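Local coordinates for conserved hypothetical protein (PDB 1TE5) that is a predicted class-II glutamine amidotransferase of the Ntn-hydrolase type, which would take ammonia from the side-chain amide of glutamine, at residues Ser185-Tyr190 against Ile224-Leu229. Sequence-based numbering, arbitrary orientation.
Sequences SSKLAY and IATEPL
K187 lays its aliphatic chain across T226 at about a right angle, its CD 3.8 Å from the methyl CG2 of T226. NZ of K187 remains 4.3 Å from OE2 of E227, too far for a salt bridge, though the charges could still attract weakly. A water joins the carbonyl O of K187, to which it donates, and OG1 of T226, from which it accepts; this hydroxyl is also bonded to the backbone N of L4. L188 brings CG anti to its backbone N (chi1 -166°), which places that atom 3.9 Å from CG2 of I224; the methyl CD1 of L188 sits closer still to the backbone, 3.3 Å from O of A225. A189 and A225 form an antiparallel hydrogen-bonded pair. The N-H of A189 reaches O of A225 at 2.8 Å, nearly in line with the carbonyl (168° at O), and N of A225 returns the bond to O of A189 at 3.0 Å, tilted from the carbonyl plane. The CB of A189 also packs on CD of P228, and both side chains touch W235. Y190 forms the next, non-hydrogen-bonded pair with I224: its CB meets CG1 of I224 at 4.0 Å, whereas the ring leads away to an edge-to-face stack with W246. Direct bonding stops at the A189-A225 pair because the backbone turns at T226, which nevertheless stays close to L188. Strand 188-194 lies between 220-225 and 236-238 in a seven-stranded antiparallel sheet, and such sheets form the core of the Ntn-hydrolase fold of class-II glutamine amidotransferases.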
ATOM      1  N   SER A 185     -16.066   7.340  20.134  1.00 33.91           N
ATOM      2  CA  SER A 185     -17.075   6.527  20.805  1.00 37.98           C
ATOM      3  C   SER A 185     -16.636   6.334  22.254  1.00 36.67           C
ATOM      4  O   SER A 185     -17.434   6.458  23.189  1.00 37.32           O
ATOM      5  CB  SER A 185     -17.193   5.163  20.120  1.00 38.24           C
ATOM      6  OG  SER A 185     -18.521   4.905  19.703  1.00 40.62           O
ATOM      7  N   SER A 186     -15.352   6.027  22.415  1.00 38.44           N
ATOM      8  CA  SER A 186     -14.729   5.793  23.707  1.00 37.61           C
ATOM      9  C   SER A 186     -13.933   7.037  24.072  1.00 37.04           C
ATOM     10  O   SER A 186     -14.374   7.862  24.871  1.00 38.34           O
ATOM     11  CB  SER A 186     -13.799   4.579  23.603  1.00 40.58           C
ATOM     12  OG  SER A 186     -13.218   4.252  24.854  1.00 47.33           O
ATOM     13  N   LYS A 187     -12.755   7.165  23.477  1.00 35.52           N
ATOM     14  CA  LYS A 187     -11.904   8.310  23.718  1.00 34.45           C
ATOM     15  C   LYS A 187     -11.064   8.632  22.500  1.00 32.75           C
ATOM     16  O   LYS A 187     -10.620   7.742  21.772  1.00 29.93           O
ATOM     17  CB  LYS A 187     -11.002   8.092  24.934  1.00 38.46           C
ATOM     18  CG  LYS A 187     -10.314   6.736  24.997  1.00 45.66           C
ATOM     19  CD  LYS A 187      -9.108   6.729  25.942  1.00 51.10           C
ATOM     20  CE  LYS A 187      -9.428   7.236  27.350  1.00 55.35           C
ATOM     21  NZ  LYS A 187      -9.519   8.728  27.455  1.00 58.02           N
ATOM     22  N   LEU A 188     -10.862   9.925  22.291  1.00 30.66           N
ATOM     23  CA  LEU A 188     -10.082  10.449  21.181  1.00 31.70           C
ATOM     24  C   LEU A 188      -9.781  11.891  21.574  1.00 30.56           C
ATOM     25  O   LEU A 188     -10.535  12.501  22.322  1.00 29.82           O
ATOM     26  CB  LEU A 188     -10.914  10.406  19.896  1.00 29.84           C
ATOM     27  CG  LEU A 188     -10.173  10.604  18.579  1.00 29.56           C
ATOM     28  CD1 LEU A 188      -9.203   9.448  18.360  1.00 25.19           C
ATOM     29  CD2 LEU A 188     -11.181  10.689  17.450  1.00 23.09           C
ATOM     30  N   ALA A 189      -8.674  12.432  21.097  1.00 30.22           N
ATOM     31  CA  ALA A 189      -8.311  13.796  21.438  1.00 28.86           C
ATOM     32  C   ALA A 189      -7.525  14.436  20.302  1.00 28.01           C
ATOM     33  O   ALA A 189      -7.096  13.748  19.369  1.00 30.46           O
ATOM     34  CB  ALA A 189      -7.479  13.796  22.720  1.00 26.47           C
ATOM     35  N   TYR A 190      -7.313  15.747  20.384  1.00 27.51           N
ATOM     36  CA  TYR A 190      -6.560  16.448  19.351  1.00 26.76           C
ATOM     37  C   TYR A 190      -5.936  17.743  19.846  1.00 26.52           C
ATOM     38  O   TYR A 190      -6.246  18.220  20.935  1.00 28.31           O
ATOM     39  CB  TYR A 190      -7.458  16.736  18.137  1.00 26.26           C
ATOM     40  CG  TYR A 190      -8.634  17.658  18.418  1.00 26.81           C
ATOM     41  CD1 TYR A 190      -8.491  19.049  18.343  1.00 27.26           C
ATOM     42  CD2 TYR A 190      -9.893  17.140  18.738  1.00 27.02           C
ATOM     43  CE1 TYR A 190      -9.573  19.902  18.581  1.00 28.58           C
ATOM     44  CE2 TYR A 190     -10.984  17.988  18.974  1.00 26.95           C
ATOM     45  CZ  TYR A 190     -10.815  19.366  18.893  1.00 29.49           C
ATOM     46  OH  TYR A 190     -11.892  20.200  19.116  1.00 35.08           O
ATOM     47  N   ILE A 224      -4.154  14.076  16.050  1.00 26.98           N
ATOM     48  CA  ILE A 224      -5.286  13.395  16.678  1.00 25.90           C
ATOM     49  C   ILE A 224      -4.758  12.062  17.228  1.00 26.68           C
ATOM     50  O   ILE A 224      -4.029  11.351  16.542  1.00 25.07           O
ATOM     51  CB  ILE A 224      -6.409  13.133  15.649  1.00 24.52           C
ATOM     52  CG1 ILE A 224      -6.780  14.439  14.943  1.00 24.57           C
ATOM     53  CG2 ILE A 224      -7.631  12.559  16.338  1.00 25.98           C
ATOM     54  CD1 ILE A 224      -7.278  14.239  13.555  1.00 22.89           C
ATOM     55  N   ALA A 225      -5.073  11.762  18.484  1.00 28.43           N
ATOM     56  CA  ALA A 225      -4.624  10.527  19.108  1.00 32.58           C
ATOM     57  C   ALA A 225      -5.734   9.989  19.982  1.00 32.22           C
ATOM     58  O   ALA A 225      -6.734  10.672  20.189  1.00 35.07           O
ATOM     59  CB  ALA A 225      -3.384  10.778  19.936  1.00 28.81           C
ATOM     60  N   THR A 226      -5.586   8.752  20.452  1.00 31.45           N
ATOM     61  CA  THR A 226      -6.593   8.145  21.321  1.00 30.90           C
ATOM     62  C   THR A 226      -6.645   8.949  22.617  1.00 34.28           C
ATOM     63  O   THR A 226      -7.693   9.061  23.257  1.00 34.79           O
ATOM     64  CB  THR A 226      -6.279   6.656  21.614  1.00 28.71           C
ATOM     65  OG1 THR A 226      -6.619   5.858  20.471  1.00 29.93           O
ATOM     66  CG2 THR A 226      -7.056   6.156  22.822  1.00 31.35           C
ATOM     67  N   GLU A 227      -5.499   9.511  22.994  1.00 36.46           N
ATOM     68  CA  GLU A 227      -5.381  10.344  24.184  1.00 41.01           C
ATOM     69  C   GLU A 227      -4.107  11.168  24.074  1.00 40.60           C
ATOM     70  O   GLU A 227      -3.157  10.759  23.408  1.00 41.20           O
ATOM     71  CB  GLU A 227      -5.376   9.499  25.458  1.00 44.57           C
ATOM     72  CG  GLU A 227      -4.197   8.560  25.599  1.00 51.79           C
ATOM     73  CD  GLU A 227      -4.348   7.598  26.769  1.00 58.22           C
ATOM     74  OE1 GLU A 227      -3.530   6.657  26.857  1.00 61.60           O
ATOM     75  OE2 GLU A 227      -5.280   7.772  27.593  1.00 57.40           O
ATOM     76  N   PRO A 228      -4.091  12.359  24.693  1.00 41.45           N
ATOM     77  CA  PRO A 228      -2.933  13.254  24.665  1.00 42.08           C
ATOM     78  C   PRO A 228      -1.604  12.524  24.796  1.00 44.48           C
ATOM     79  O   PRO A 228      -1.466  11.592  25.591  1.00 44.61           O
ATOM     80  CB  PRO A 228      -3.196  14.173  25.855  1.00 41.66           C
ATOM     81  CG  PRO A 228      -4.674  14.340  25.798  1.00 42.08           C
ATOM     82  CD  PRO A 228      -5.154  12.917  25.551  1.00 42.31           C
ATOM     83  N   LEU A 229      -0.654  12.909  23.956  1.00 45.12           N
ATOM     84  CA  LEU A 229       0.671  12.313  23.965  1.00 46.86           C
ATOM     85  C   LEU A 229       1.668  13.315  24.546  1.00 48.32           C
ATOM     86  O   LEU A 229       2.802  12.967  24.871  1.00 49.11           O
ATOM     87  CB  LEU A 229       1.051  11.870  22.550  1.00 46.86           C
ATOM     88  CG  LEU A 229       0.079  10.822  21.969  1.00 45.61           C
ATOM     89  CD1 LEU A 229       0.262  10.667  20.471  1.00 43.54           C
ATOM     90  CD2 LEU A 229       0.240   9.485  22.674  1.00 44.80           C
TER
HETATM   91  O   HOH W   1      -9.320   5.574  20.207  1.00 54.95           O
HETATM   92  O   HOH W   2      -8.982  11.345  24.923  1.00 42.14           O